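PDB 5YKZ: capsid protein from Penaeus vannamei nodavirus, which builds the viral shell and, through its P-domain, probably forms the dimeric spikes that protrude from the particle surface. Local coordinates for residues Ala54-Leu59 against Asn73-Val78; Glu65-Ile70 against Phe84-Thr89; Thr42-Glu47 against Gly111-Ala116; Gly23-Gln28 against Asp96-Leu101; Ser34-Tyr39 against Thr89-Thr94. One frame throughout, in Å; residues are numbered along the deposited sequence.

Interaction 1: Ala54-Leu59 against Asn73-Val78; sequences AGIYIL and NMDPTV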
# COMPACT_ATOMS: atom_id res chain seq x y z
N ALA B 54 -10.94 18.63 12.56
CA ALA B 54 -9.61 18.84 12.98
C ALA B 54 -8.96 17.57 13.44
O ALA B 54 -9.60 16.66 13.85
CB ALA B 54 -9.56 19.93 14.08
N GLY B 55 -7.65 17.66 13.43
CA GLY B 55 -6.78 16.60 13.93
C GLY B 55 -6.35 15.64 12.84
O GLY B 55 -6.88 15.63 11.73
N ILE B 56 -5.33 14.88 13.15
CA ILE B 56 -4.63 14.03 12.19
C ILE B 56 -5.10 12.56 12.37
O ILE B 56 -5.01 12.03 13.47
CB ILE B 56 -3.18 14.15 12.35
CG1 ILE B 56 -2.66 15.64 12.28
CG2 ILE B 56 -2.45 13.33 11.26
CD1 ILE B 56 -1.20 15.79 12.71
N TYR B 57 -5.46 11.92 11.27
CA TYR B 57 -5.68 10.47 11.21
C TYR B 57 -4.31 9.81 11.30
O TYR B 57 -3.48 9.98 10.37
CB TYR B 57 -6.38 10.08 9.93
CG TYR B 57 -6.71 8.61 9.86
CD1 TYR B 57 -5.80 7.69 9.46
CD2 TYR B 57 -7.95 8.15 10.20
CE1 TYR B 57 -6.09 6.33 9.45
CE2 TYR B 57 -8.30 6.82 10.15
CZ TYR B 57 -7.32 5.90 9.80
OH TYR B 57 -7.59 4.54 9.78
N ILE B 58 -4.02 9.06 12.37
CA ILE B 58 -2.81 8.32 12.56
C ILE B 58 -3.13 6.95 13.08
O ILE B 58 -3.61 6.82 14.24
CB ILE B 58 -1.85 9.02 13.57
CG1 ILE B 58 -1.56 10.50 13.17
CG2 ILE B 58 -0.54 8.26 13.63
CD1 ILE B 58 -0.66 11.27 14.11
N LEU B 59 -2.89 5.95 12.27
CA LEU B 59 -3.15 4.56 12.61
C LEU B 59 -1.86 3.82 12.63
O LEU B 59 -1.02 3.99 11.66
CB LEU B 59 -4.14 3.96 11.62
CG LEU B 59 -4.46 2.47 11.83
CD1 LEU B 59 -5.86 2.14 11.42
CD2 LEU B 59 -3.50 1.60 10.99
N ASN B 73 -0.18 7.62 8.55
CA ASN B 73 -0.08 8.90 9.26
C ASN B 73 -0.37 9.98 8.22
O ASN B 73 0.45 10.21 7.32
CB ASN B 73 1.25 9.08 9.97
CG ASN B 73 1.29 10.40 10.70
OD1 ASN B 73 0.63 11.29 10.42
ND2 ASN B 73 2.18 10.44 11.72
N MET B 74 -1.52 10.61 8.32
CA MET B 74 -1.96 11.58 7.38
C MET B 74 -1.49 13.03 7.75
O MET B 74 -2.01 13.98 7.22
CB MET B 74 -3.42 11.48 7.10
CG MET B 74 -3.81 10.11 6.52
SD MET B 74 -2.80 9.44 5.24
CE MET B 74 -3.13 10.55 4.12
N ASP B 75 -0.54 13.19 8.60
CA ASP B 75 0.02 14.53 8.94
C ASP B 75 0.42 15.21 7.63
O ASP B 75 1.26 14.67 6.90
CB ASP B 75 1.18 14.37 9.85
CG ASP B 75 1.76 15.70 10.42
OD1 ASP B 75 1.72 16.69 9.67
OD2 ASP B 75 2.25 15.62 11.54
N PRO B 76 -0.08 16.40 7.36
CA PRO B 76 0.30 17.01 6.08
C PRO B 76 1.75 17.36 5.96
O PRO B 76 2.31 17.55 4.81
CB PRO B 76 -0.51 18.29 6.02
CG PRO B 76 -1.36 18.37 7.18
CD PRO B 76 -1.11 17.14 8.05
N THR B 77 2.50 17.43 7.04
CA THR B 77 3.97 17.67 6.99
C THR B 77 4.81 16.46 6.91
O THR B 77 6.04 16.55 6.65
CB THR B 77 4.42 18.57 8.25
OG1 THR B 77 4.38 17.80 9.44
CG2 THR B 77 3.48 19.66 8.33
N VAL B 78 4.22 15.27 7.16
CA VAL B 78 5.00 14.11 7.27
C VAL B 78 4.03 12.96 7.07
O VAL B 78 3.55 12.32 8.04
CB VAL B 78 5.87 14.02 8.54
CG1 VAL B 78 5.06 14.18 9.84
CG2 VAL B 78 6.75 12.81 8.53
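With CG anti to the backbone N (chi1 -179°), the side chain of N73 comes to lie alongside that of I58, whose CG1 is anti to its own carbonyl carbon (chi1 -54°). The two side chains point the same way from the backbone pair. I58 CG1 rests 3.6 Å from N73 OD1, while its CD1 runs on past ND2 of the same amide. Beneath them I58 and N73 form an antiparallel non-hydrogen-bonded pair whose CA atoms are 4.3 Å apart. One step further on, M74 N donates to Y57 O over 2.9 Å, an almost straight bond that enters nearly along the C=O axis. The contact thus marks the end of the antiparallel pairing between strands 58-63 and 66-73, two consecutive strands of an up-and-down meander, and the chain leaves it through two successive Asx turns. In the first, N73 OD1 accepts D75 N at 2.9 Å in its carbonyl plane, which fixes the rotation of the amide. In the second, D75 OD1 is gripped by both N and OG1 of T77, each from above the carboxylate plane, within a type I turn from D75 to V78. I56 crosses D75 obliquely. Its CG2, anti to the backbone N, presses to 3.3 Å from D75 N, and its CD1 lies 3.6 Å from D75 OD2. On the other flank M74 CG touches Y57 CB at 4.3 Å before bends at chi2 and chi3 lead the thioether off toward F50 and V81 of its own chain and T79 of the second subunit; Y57 OH is hydrogen-bonded to T110 OG1.

Interaction 2: Glu65-Ile70 against Phe84-Thr89; sequences EGEGTI and FIKVKT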
# COMPACT_ATOMS: atom_id res chain seq x y z
N GLU B 65 1.25 -11.56 16.81
CA GLU B 65 2.30 -12.52 16.60
C GLU B 65 2.66 -12.52 15.12
O GLU B 65 1.96 -13.10 14.31
CB GLU B 65 1.84 -13.91 17.05
CG GLU B 65 2.85 -15.00 16.77
CD GLU B 65 4.08 -14.81 17.46
OE1 GLU B 65 4.11 -14.62 18.72
OE2 GLU B 65 5.16 -14.88 16.82
N GLY B 66 3.69 -11.83 14.75
CA GLY B 66 4.14 -11.68 13.35
C GLY B 66 5.09 -10.55 13.17
O GLY B 66 5.58 -10.02 14.17
N GLU B 67 5.40 -10.20 11.93
CA GLU B 67 6.43 -9.26 11.64
C GLU B 67 5.86 -8.02 10.97
O GLU B 67 4.84 -8.09 10.23
CB GLU B 67 7.50 -9.89 10.77
CG GLU B 67 8.17 -11.07 11.48
CD GLU B 67 7.35 -12.34 11.44
OE1 GLU B 67 7.20 -13.00 12.44
OE2 GLU B 67 6.81 -12.68 10.34
N GLY B 68 6.47 -6.88 11.18
CA GLY B 68 6.15 -5.67 10.59
C GLY B 68 5.08 -4.85 11.29
O GLY B 68 4.44 -5.31 12.23
N THR B 69 4.96 -3.63 10.82
CA THR B 69 4.00 -2.65 11.31
C THR B 69 3.45 -1.89 10.10
O THR B 69 4.25 -1.43 9.27
CB THR B 69 4.62 -1.61 12.21
OG1 THR B 69 5.20 -2.29 13.39
CG2 THR B 69 3.67 -0.54 12.77
N ILE B 70 2.14 -1.70 10.01
CA ILE B 70 1.54 -0.76 9.03
C ILE B 70 1.36 0.57 9.69
O ILE B 70 0.82 0.64 10.80
CB ILE B 70 0.23 -1.34 8.45
CG1 ILE B 70 0.58 -2.41 7.48
CG2 ILE B 70 -0.55 -0.25 7.81
CD1 ILE B 70 -0.64 -3.17 6.92
N PHE B 84 4.58 -3.29 5.85
CA PHE B 84 3.90 -4.48 5.44
C PHE B 84 4.05 -5.51 6.52
O PHE B 84 5.13 -5.60 7.19
CB PHE B 84 4.40 -5.02 4.08
CG PHE B 84 5.91 -5.06 3.91
CD1 PHE B 84 6.67 -6.13 4.23
CD2 PHE B 84 6.55 -4.01 3.32
CE1 PHE B 84 8.02 -6.15 4.05
CE2 PHE B 84 7.87 -4.05 3.06
CZ PHE B 84 8.61 -5.05 3.46
N ILE B 85 3.01 -6.24 6.80
CA ILE B 85 2.93 -7.23 7.88
C ILE B 85 2.97 -8.61 7.31
O ILE B 85 2.27 -8.93 6.33
CB ILE B 85 1.61 -7.00 8.67
CG1 ILE B 85 1.72 -5.77 9.50
CG2 ILE B 85 1.31 -8.24 9.54
CD1 ILE B 85 0.40 -5.28 10.10
N LYS B 86 3.75 -9.49 7.90
CA LYS B 86 3.73 -10.91 7.65
C LYS B 86 3.11 -11.56 8.86
O LYS B 86 3.55 -11.34 9.98
CB LYS B 86 5.13 -11.45 7.42
CG LYS B 86 5.29 -12.94 7.25
CD LYS B 86 4.39 -13.63 6.25
CE LYS B 86 4.75 -13.15 4.90
NZ LYS B 86 6.13 -13.39 4.48
N VAL B 87 2.09 -12.36 8.66
CA VAL B 87 1.35 -12.97 9.75
C VAL B 87 0.84 -14.31 9.32
O VAL B 87 0.41 -14.52 8.14
CB VAL B 87 0.21 -12.06 10.22
CG1 VAL B 87 -0.80 -11.77 9.07
CG2 VAL B 87 -0.44 -12.58 11.51
N LYS B 88 0.89 -15.26 10.23
CA LYS B 88 0.36 -16.62 10.02
C LYS B 88 -0.90 -16.80 10.76
O LYS B 88 -1.04 -16.47 11.94
CB LYS B 88 1.39 -17.62 10.47
CG LYS B 88 1.08 -19.11 10.16
CD LYS B 88 2.19 -20.04 10.65
CE LYS B 88 1.83 -21.51 10.44
NZ LYS B 88 2.99 -22.43 10.84
N THR B 89 -1.85 -17.40 10.07
CA THR B 89 -3.10 -17.75 10.71
C THR B 89 -2.92 -18.95 11.67
O THR B 89 -1.97 -19.72 11.60
CB THR B 89 -4.16 -18.09 9.76
OG1 THR B 89 -3.67 -19.14 8.90
CG2 THR B 89 -4.51 -16.86 8.86
O HOH W 1 2.80 -14.90 12.38
O HOH W 2 -0.24 -14.95 14.13
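The F84 side chain leaves the backbone away from the 65-70 segment and packs on V10 of the second subunit; F84 meets the segment through its carbonyl, G68 CA directing a C-H at F84 O over 3.6 Å. The backbone fits closely here, since a CB on G68 would run into that oxygen. I85 comes next, with its CA 3.1 Å from E67 O in a further CA-H...O contact. Its side chain crosses that of I70 at about a right angle, CD1 of I85 lying 3.9 Å from CG1 of I70, and both isoleucines hold CG1 anti to their carbonyl carbons. K86 supplies the two direct backbone bonds, as the hydrogen-bonded partner of E67 in the antiparallel hairpin of strands 66-73 and 79-88. E67 N reaches K86 O at 2.9 Å in the carbonyl plane, whereas K86 N approaches E67 O at the same length from above the plane. The side chains of this pair also run side by side, but the carboxylate meets the aliphatic part of the lysine, not its charge: E67 OE2 is 3.5 Å from K86 CG. The bends of the lysine chain carry NZ to D7 and V8 of the second subunit, in a salt bridge and a hydrogen bond, and leave it 5.9 Å from E67 OE2. V87 places CG2, anti to its backbone N, 3.7 Å from E65 O. At K88 the strands have parted enough for water to stand between them; one molecule accepts from K88 N and donates to E65 O.

Interaction 3: Thr42-Glu47 against Gly111-Ala116; sequences TPAFLE and GFNIIA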
# COMPACT_ATOMS: atom_id res chain seq x y z
N THR B 42 -0.70 -5.22 3.21
CA THR B 42 -0.22 -3.94 2.76
C THR B 42 -1.33 -2.91 2.89
O THR B 42 -2.52 -3.25 2.68
CB THR B 42 0.25 -4.06 1.28
OG1 THR B 42 -0.86 -4.59 0.44
CG2 THR B 42 1.40 -4.97 1.17
N PRO B 43 -1.01 -1.67 3.21
CA PRO B 43 -2.06 -0.66 3.45
C PRO B 43 -2.69 -0.12 2.20
O PRO B 43 -2.02 -0.06 1.16
CB PRO B 43 -1.27 0.47 4.16
CG PRO B 43 0.14 0.32 3.61
CD PRO B 43 0.36 -1.15 3.47
N ALA B 44 -3.89 0.38 2.27
CA ALA B 44 -4.58 1.04 1.17
C ALA B 44 -5.74 1.83 1.68
O ALA B 44 -6.39 1.40 2.71
CB ALA B 44 -5.06 0.04 0.12
N PHE B 45 -6.18 2.86 0.99
CA PHE B 45 -7.45 3.50 1.28
C PHE B 45 -7.89 4.26 0.04
O PHE B 45 -7.06 4.59 -0.85
CB PHE B 45 -7.39 4.39 2.52
CG PHE B 45 -6.35 5.47 2.42
CD1 PHE B 45 -6.54 6.59 1.67
CD2 PHE B 45 -5.17 5.34 3.10
CE1 PHE B 45 -5.52 7.58 1.59
CE2 PHE B 45 -4.20 6.27 3.02
CZ PHE B 45 -4.38 7.38 2.26
N LEU B 46 -9.17 4.57 -0.05
CA LEU B 46 -9.78 5.08 -1.25
C LEU B 46 -10.64 6.29 -0.97
O LEU B 46 -11.62 6.17 -0.19
CB LEU B 46 -10.60 3.95 -1.91
CG LEU B 46 -11.24 4.30 -3.19
CD1 LEU B 46 -10.31 4.70 -4.31
CD2 LEU B 46 -12.07 3.15 -3.72
N GLU B 47 -10.37 7.38 -1.61
CA GLU B 47 -11.28 8.52 -1.65
C GLU B 47 -11.68 8.97 -0.28
O GLU B 47 -12.90 9.17 -0.01
CB GLU B 47 -12.44 8.26 -2.58
CG GLU B 47 -12.00 8.05 -4.02
CD GLU B 47 -12.99 7.39 -4.95
OE1 GLU B 47 -12.61 7.24 -6.16
OE2 GLU B 47 -14.04 6.89 -4.49
N GLY B 111 -7.62 0.61 5.27
CA GLY B 111 -7.59 -0.83 5.29
C GLY B 111 -6.31 -1.40 4.76
O GLY B 111 -5.27 -0.71 4.67
N PHE B 112 -6.39 -2.66 4.43
CA PHE B 112 -5.24 -3.42 3.98
C PHE B 112 -5.67 -4.47 3.00
O PHE B 112 -6.83 -4.93 3.02
CB PHE B 112 -4.43 -4.03 5.17
CG PHE B 112 -5.26 -4.86 6.09
CD1 PHE B 112 -5.93 -4.27 7.14
CD2 PHE B 112 -5.30 -6.21 5.96
CE1 PHE B 112 -6.65 -5.04 8.04
CE2 PHE B 112 -5.99 -6.98 6.88
CZ PHE B 112 -6.68 -6.38 7.90
N ASN B 113 -4.73 -4.87 2.14
CA ASN B 113 -4.84 -6.04 1.29
C ASN B 113 -4.24 -7.20 1.90
O ASN B 113 -3.17 -7.07 2.48
CB ASN B 113 -4.23 -5.74 -0.08
CG ASN B 113 -5.22 -4.80 -0.90
OD1 ASN B 113 -6.40 -5.02 -0.95
ND2 ASN B 113 -4.77 -3.81 -1.27
N ILE B 114 -4.88 -8.37 1.83
CA ILE B 114 -4.34 -9.63 2.31
C ILE B 114 -3.85 -10.39 1.11
O ILE B 114 -4.65 -10.78 0.23
CB ILE B 114 -5.36 -10.44 3.07
CG1 ILE B 114 -6.02 -9.60 4.19
CG2 ILE B 114 -4.72 -11.72 3.57
CD1 ILE B 114 -6.95 -10.41 5.06
N ILE B 115 -2.56 -10.54 0.99
CA ILE B 115 -1.86 -11.07 -0.19
C ILE B 115 -1.41 -12.46 0.13
O ILE B 115 -0.91 -12.77 1.17
CB ILE B 115 -0.66 -10.20 -0.53
CG1 ILE B 115 -1.13 -8.79 -0.76
CG2 ILE B 115 0.02 -10.75 -1.77
CD1 ILE B 115 -0.11 -7.77 -0.77
N ALA B 116 -1.73 -13.36 -0.84
CA ALA B 116 -1.58 -14.80 -0.70
C ALA B 116 -0.87 -15.40 -1.91
O ALA B 116 -1.12 -14.97 -3.04
CB ALA B 116 -2.99 -15.43 -0.57
O HOH W 3 -2.07 -2.45 -0.72
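T42 and N113 share two backbone bonds. N113 N reaches T42 O over 2.8 Å, while T42 N meets N113 O at a longer 3.2 Å, both in the carbonyl plane. A44 and G111 form a second such pair, less evenly: G111 N comes nearly along the C=O axis of A44, though its N-H is bent (136°), whereas A44 N stands above the carbonyl plane of G111. Between these pairs P43 and F112 face each other without hydrogen bonds, CA atoms 4.2 Å apart. The three pairs form an antiparallel ladder, strongly twisted (130° between strand directions), joining 38-48 to 111-118. F112 CB crowds T42 O at 3.2 Å. On the face of T42 and N113, the threonine OG1 occupies the crowded position between backbone N and carbonyl carbon (chi1 56°), where it touches I115 CD1 at 3.5 Å. One water ties this face together: it lies 2.7 Å from T42 OG1, donates to P43 O and accepts from N113 ND2 at 3.1 Å. Further out, the F112 ring meets F16 on the other face, and strand 7-15 flanks 111-118. T42 and I115 pack on T42 and L40 of the second subunit, and F45 continues the sheet by pairing with a strand of that neighbour.

Interaction 4: Gly23-Gln28 against Asp96-Leu101; sequences GVAEIQ and DLSVVL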
# COMPACT_ATOMS: atom_id res chain seq x y z
N GLY B 23 -5.55 6.63 21.35
CA GLY B 23 -4.35 6.16 21.90
C GLY B 23 -4.37 4.79 22.57
O GLY B 23 -3.32 4.34 23.05
N VAL B 24 -5.48 4.11 22.60
CA VAL B 24 -5.67 2.81 23.25
C VAL B 24 -5.84 1.77 22.14
O VAL B 24 -6.84 1.78 21.49
CB VAL B 24 -6.84 2.84 24.21
CG1 VAL B 24 -6.98 1.45 24.82
CG2 VAL B 24 -6.61 3.84 25.35
N ALA B 25 -4.90 0.91 22.08
CA ALA B 25 -4.91 -0.13 21.00
C ALA B 25 -6.03 -1.16 21.24
O ALA B 25 -6.36 -1.44 22.45
CB ALA B 25 -3.63 -0.85 21.02
N GLU B 26 -6.70 -1.61 20.23
CA GLU B 26 -7.69 -2.67 20.32
C GLU B 26 -7.23 -3.82 19.42
O GLU B 26 -6.49 -3.66 18.43
CB GLU B 26 -9.03 -2.14 19.79
CG GLU B 26 -9.71 -1.07 20.64
CD GLU B 26 -11.01 -0.53 20.10
OE1 GLU B 26 -11.66 -1.20 19.18
OE2 GLU B 26 -11.56 0.51 20.61
N ILE B 27 -7.80 -4.99 19.63
CA ILE B 27 -7.65 -6.12 18.71
C ILE B 27 -8.60 -6.02 17.58
O ILE B 27 -9.78 -5.74 17.73
CB ILE B 27 -7.88 -7.45 19.50
CG1 ILE B 27 -6.85 -7.65 20.61
CG2 ILE B 27 -7.92 -8.59 18.54
CD1 ILE B 27 -5.48 -7.93 20.06
N GLN B 28 -8.07 -6.28 16.37
CA GLN B 28 -8.82 -6.58 15.19
C GLN B 28 -8.53 -8.00 14.87
O GLN B 28 -7.40 -8.38 14.57
CB GLN B 28 -8.43 -5.67 14.01
CG GLN B 28 -9.08 -6.10 12.78
CD GLN B 28 -9.08 -5.04 11.68
OE1 GLN B 28 -8.56 -3.93 11.84
NE2 GLN B 28 -9.60 -5.40 10.52
N ASP B 96 -4.89 -12.06 14.74
CA ASP B 96 -5.17 -10.81 15.40
C ASP B 96 -4.15 -9.74 15.15
O ASP B 96 -2.94 -10.00 15.13
CB ASP B 96 -5.26 -11.00 16.94
CG ASP B 96 -6.43 -11.77 17.43
OD1 ASP B 96 -7.35 -11.99 16.71
OD2 ASP B 96 -6.41 -12.11 18.64
N LEU B 97 -4.60 -8.52 14.95
CA LEU B 97 -3.80 -7.31 14.89
C LEU B 97 -4.05 -6.46 16.11
O LEU B 97 -5.19 -6.43 16.60
CB LEU B 97 -4.10 -6.49 13.65
CG LEU B 97 -3.96 -7.18 12.31
CD1 LEU B 97 -4.37 -6.20 11.20
CD2 LEU B 97 -2.58 -7.68 12.07
N SER B 98 -3.09 -5.73 16.52
CA SER B 98 -3.24 -4.64 17.50
C SER B 98 -3.33 -3.33 16.73
O SER B 98 -2.35 -3.06 15.95
CB SER B 98 -2.08 -4.62 18.40
OG SER B 98 -2.09 -3.53 19.30
N VAL B 99 -4.36 -2.56 16.82
CA VAL B 99 -4.58 -1.35 16.00
C VAL B 99 -4.83 -0.20 16.91
O VAL B 99 -5.62 -0.29 17.87
CB VAL B 99 -5.80 -1.56 15.11
CG1 VAL B 99 -5.98 -0.30 14.26
CG2 VAL B 99 -5.69 -2.77 14.20
N VAL B 100 -4.13 0.89 16.69
CA VAL B 100 -4.25 2.06 17.53
C VAL B 100 -4.40 3.30 16.69
O VAL B 100 -3.68 3.48 15.66
CB VAL B 100 -3.08 2.20 18.51
CG1 VAL B 100 -1.80 2.28 17.83
CG2 VAL B 100 -3.31 3.35 19.53
N LEU B 101 -5.36 4.13 17.05
CA LEU B 101 -5.66 5.40 16.37
C LEU B 101 -5.32 6.52 17.35
O LEU B 101 -5.86 6.52 18.48
CB LEU B 101 -7.09 5.46 16.04
CG LEU B 101 -7.69 6.33 15.03
CD1 LEU B 101 -7.00 6.29 13.68
CD2 LEU B 101 -9.19 6.05 14.82
O HOH W 4 -6.93 3.68 19.44
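G23 opens the contact with a nearly straight bond from its N to L101 O, 2.9 Å long and in the carbonyl plane. G23 C is met at 3.5 Å by V100 CG2, the branch that lies anti to the valine backbone N. At V24 the segment stands too far off for direct pairing, and a water fills in, donating to V24 O and accepting from L101 N. A25 returns to the neighbouring strand: its CA directs a C-H at V99 O, and its CB touches S98 OG, 3.5 Å away, and V100 CB. E26 begins the regular ladder as the hydrogen-bonded partner of V99, with N and O both engaged in the carbonyl planes, while its carboxylate turns back to the backbone N of E20. I27, opposite S98 in a non-hydrogen-bonded pair, crosses D96 obliquely and lays CG2 over the aspartate carboxyl group, 3.7 Å from D96 CG; D96 OD1 in turn bonds to T29 OG1. Q28 closes the series against L97, its O receiving L97 N at 2.8 Å. Its extended side chain, CG anti to the backbone N (chi1 173°), passes the CG2 methyl of V99, which lies 3.9 Å from Q28 OE1. The amide end is satisfied at both atoms, OE1 by I17 N and NE2 by donation to N15 O. Strand 26-30 is thereby added as an outermost strand of the chain's antiparallel sheet, with 95-101 between it and 58-63, and the side chains of Q28 and L97 reach F112 of strand 111-118.

Interaction 5: Ser34-Tyr39 against Thr89-Thr94; sequences SPSTSY and TDTFGT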
# COMPACT_ATOMS: atom_id res chain seq x y z
N SER B 34 -7.09 -19.36 5.15
CA SER B 34 -6.69 -20.73 5.25
C SER B 34 -5.97 -21.02 6.53
O SER B 34 -5.18 -20.18 7.00
CB SER B 34 -5.79 -21.12 4.11
OG SER B 34 -6.33 -20.91 2.87
N PRO B 35 -6.20 -22.18 7.17
CA PRO B 35 -5.53 -22.49 8.39
C PRO B 35 -4.02 -22.52 8.23
O PRO B 35 -3.49 -22.97 7.20
CB PRO B 35 -6.10 -23.86 8.78
CG PRO B 35 -7.43 -23.84 8.17
CD PRO B 35 -7.15 -23.27 6.81
N SER B 36 -3.31 -22.07 9.25
CA SER B 36 -1.86 -22.23 9.35
C SER B 36 -1.17 -21.85 8.10
O SER B 36 -0.28 -22.53 7.59
CB SER B 36 -1.49 -23.67 9.84
OG SER B 36 -2.18 -24.01 11.02
N THR B 37 -1.49 -20.65 7.59
CA THR B 37 -0.97 -20.13 6.34
C THR B 37 -0.49 -18.67 6.58
O THR B 37 -1.14 -17.92 7.29
CB THR B 37 -2.07 -20.08 5.27
OG1 THR B 37 -2.53 -21.48 5.05
CG2 THR B 37 -1.58 -19.58 3.92
N SER B 38 0.57 -18.35 5.91
CA SER B 38 1.17 -16.99 6.00
C SER B 38 0.68 -16.13 4.88
O SER B 38 0.54 -16.50 3.71
CB SER B 38 2.67 -17.13 6.01
OG SER B 38 3.03 -17.69 7.34
N TYR B 39 0.45 -14.87 5.28
CA TYR B 39 -0.05 -13.79 4.40
C TYR B 39 0.77 -12.57 4.54
O TYR B 39 1.37 -12.35 5.65
CB TYR B 39 -1.52 -13.49 4.72
CG TYR B 39 -2.41 -14.64 4.49
CD1 TYR B 39 -2.96 -14.84 3.23
CD2 TYR B 39 -2.75 -15.56 5.48
CE1 TYR B 39 -3.77 -15.95 2.97
CE2 TYR B 39 -3.57 -16.65 5.21
CZ TYR B 39 -4.05 -16.80 3.96
OH TYR B 39 -4.92 -17.89 3.73
N THR B 89 -1.85 -17.40 10.07
CA THR B 89 -3.10 -17.75 10.71
C THR B 89 -2.92 -18.95 11.67
O THR B 89 -1.97 -19.72 11.60
CB THR B 89 -4.16 -18.09 9.76
OG1 THR B 89 -3.67 -19.14 8.90
CG2 THR B 89 -4.51 -16.86 8.86
N ASP B 90 -3.88 -19.02 12.59
CA ASP B 90 -4.02 -20.16 13.47
C ASP B 90 -4.70 -21.27 12.69
O ASP B 90 -4.99 -21.21 11.51
CB ASP B 90 -4.75 -19.73 14.75
CG ASP B 90 -6.17 -19.29 14.54
OD1 ASP B 90 -6.78 -19.53 13.52
OD2 ASP B 90 -6.67 -18.71 15.54
N THR B 91 -4.91 -22.42 13.40
CA THR B 91 -5.45 -23.62 12.74
C THR B 91 -6.87 -23.38 12.38
O THR B 91 -7.48 -24.12 11.61
CB THR B 91 -5.33 -24.85 13.70
OG1 THR B 91 -6.02 -24.54 14.92
CG2 THR B 91 -3.90 -25.14 13.99
N PHE B 92 -7.46 -22.27 12.83
CA PHE B 92 -8.80 -21.92 12.34
C PHE B 92 -8.91 -20.83 11.28
O PHE B 92 -9.99 -20.37 10.91
CB PHE B 92 -9.61 -21.38 13.52
CG PHE B 92 -9.72 -22.34 14.63
CD1 PHE B 92 -10.73 -23.28 14.63
CD2 PHE B 92 -8.76 -22.36 15.64
CE1 PHE B 92 -10.83 -24.20 15.65
CE2 PHE B 92 -8.84 -23.29 16.66
CZ PHE B 92 -9.87 -24.20 16.67
N GLY B 93 -7.77 -20.41 10.80
CA GLY B 93 -7.82 -19.39 9.71
C GLY B 93 -7.98 -17.94 10.17
O GLY B 93 -8.43 -17.13 9.33
N THR B 94 -7.55 -17.64 11.39
CA THR B 94 -7.63 -16.30 11.93
C THR B 94 -6.32 -15.81 12.37
O THR B 94 -5.40 -16.53 12.70
CB THR B 94 -8.65 -16.16 13.12
OG1 THR B 94 -8.00 -16.42 14.39
CG2 THR B 94 -9.90 -16.99 12.85
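T89 OG1 is the hub of the contact. It donates to S34 O over a short 2.6 Å, in the carbonyl plane, and accepts T37 N at 3.0 Å. The hydroxyl is put there by the crowded rotamer (chi1 55°), which leaves CG2 to lean on the Y39 ring, 3.8 Å from CE2. The backbone adds a second link to T37, T89 N donating to T37 O at 2.9 Å from above the carbonyl plane. S36 N also lies near T89 OG1, but its bond goes to D90 O, again over 2.9 Å. That carbonyl is gripped twice, since G93 N closes a type I turn on it. P35 abuts the turn, its CB 3.2 Å from T91 O. Within the 34-39 segment, T37 OG1 donates to P35 O and S34 N to the phenol oxygen of Y39, so the bend is braced by its own side chains. The carboxylate of D90 is equally occupied: OD1 takes T94 N and, weakly, F92 N, while OD2 takes T94 OG1. D90 N completes the set by donating to T94 O. A type I turn followed by a residue with left-handed backbone angles at G93, and closed by both the G93 N and D90 N bonds, fits the pattern of a type I turn with a G1 beta bulge, here in the loop connecting strands 79-88 and 95-101.

From the N terminus, interactions 4, 5, 3, 1 and 2 open in turn. Interaction 1 closes first, at 73-78, joining the start of strand 58-63 to the end of 66-73. It crosses interaction 2, which closes at 84-89 and joins 66-73 to 79-88; both lie within the longer loops of the other three. Interaction 5 closes next, at 89-94, sharing T89 with interaction 2 and tying the approach to strand 38-48 to the loop after 79-88. It falls within interaction 4, which joins 26-30 to 95-101. Interaction 3 closes last, joining 38-48 to 111-118, and crosses both 4 and 5. Interactions 1 and 5 lie on opposite sides of the chain's centre, their centres about 33 Å apart.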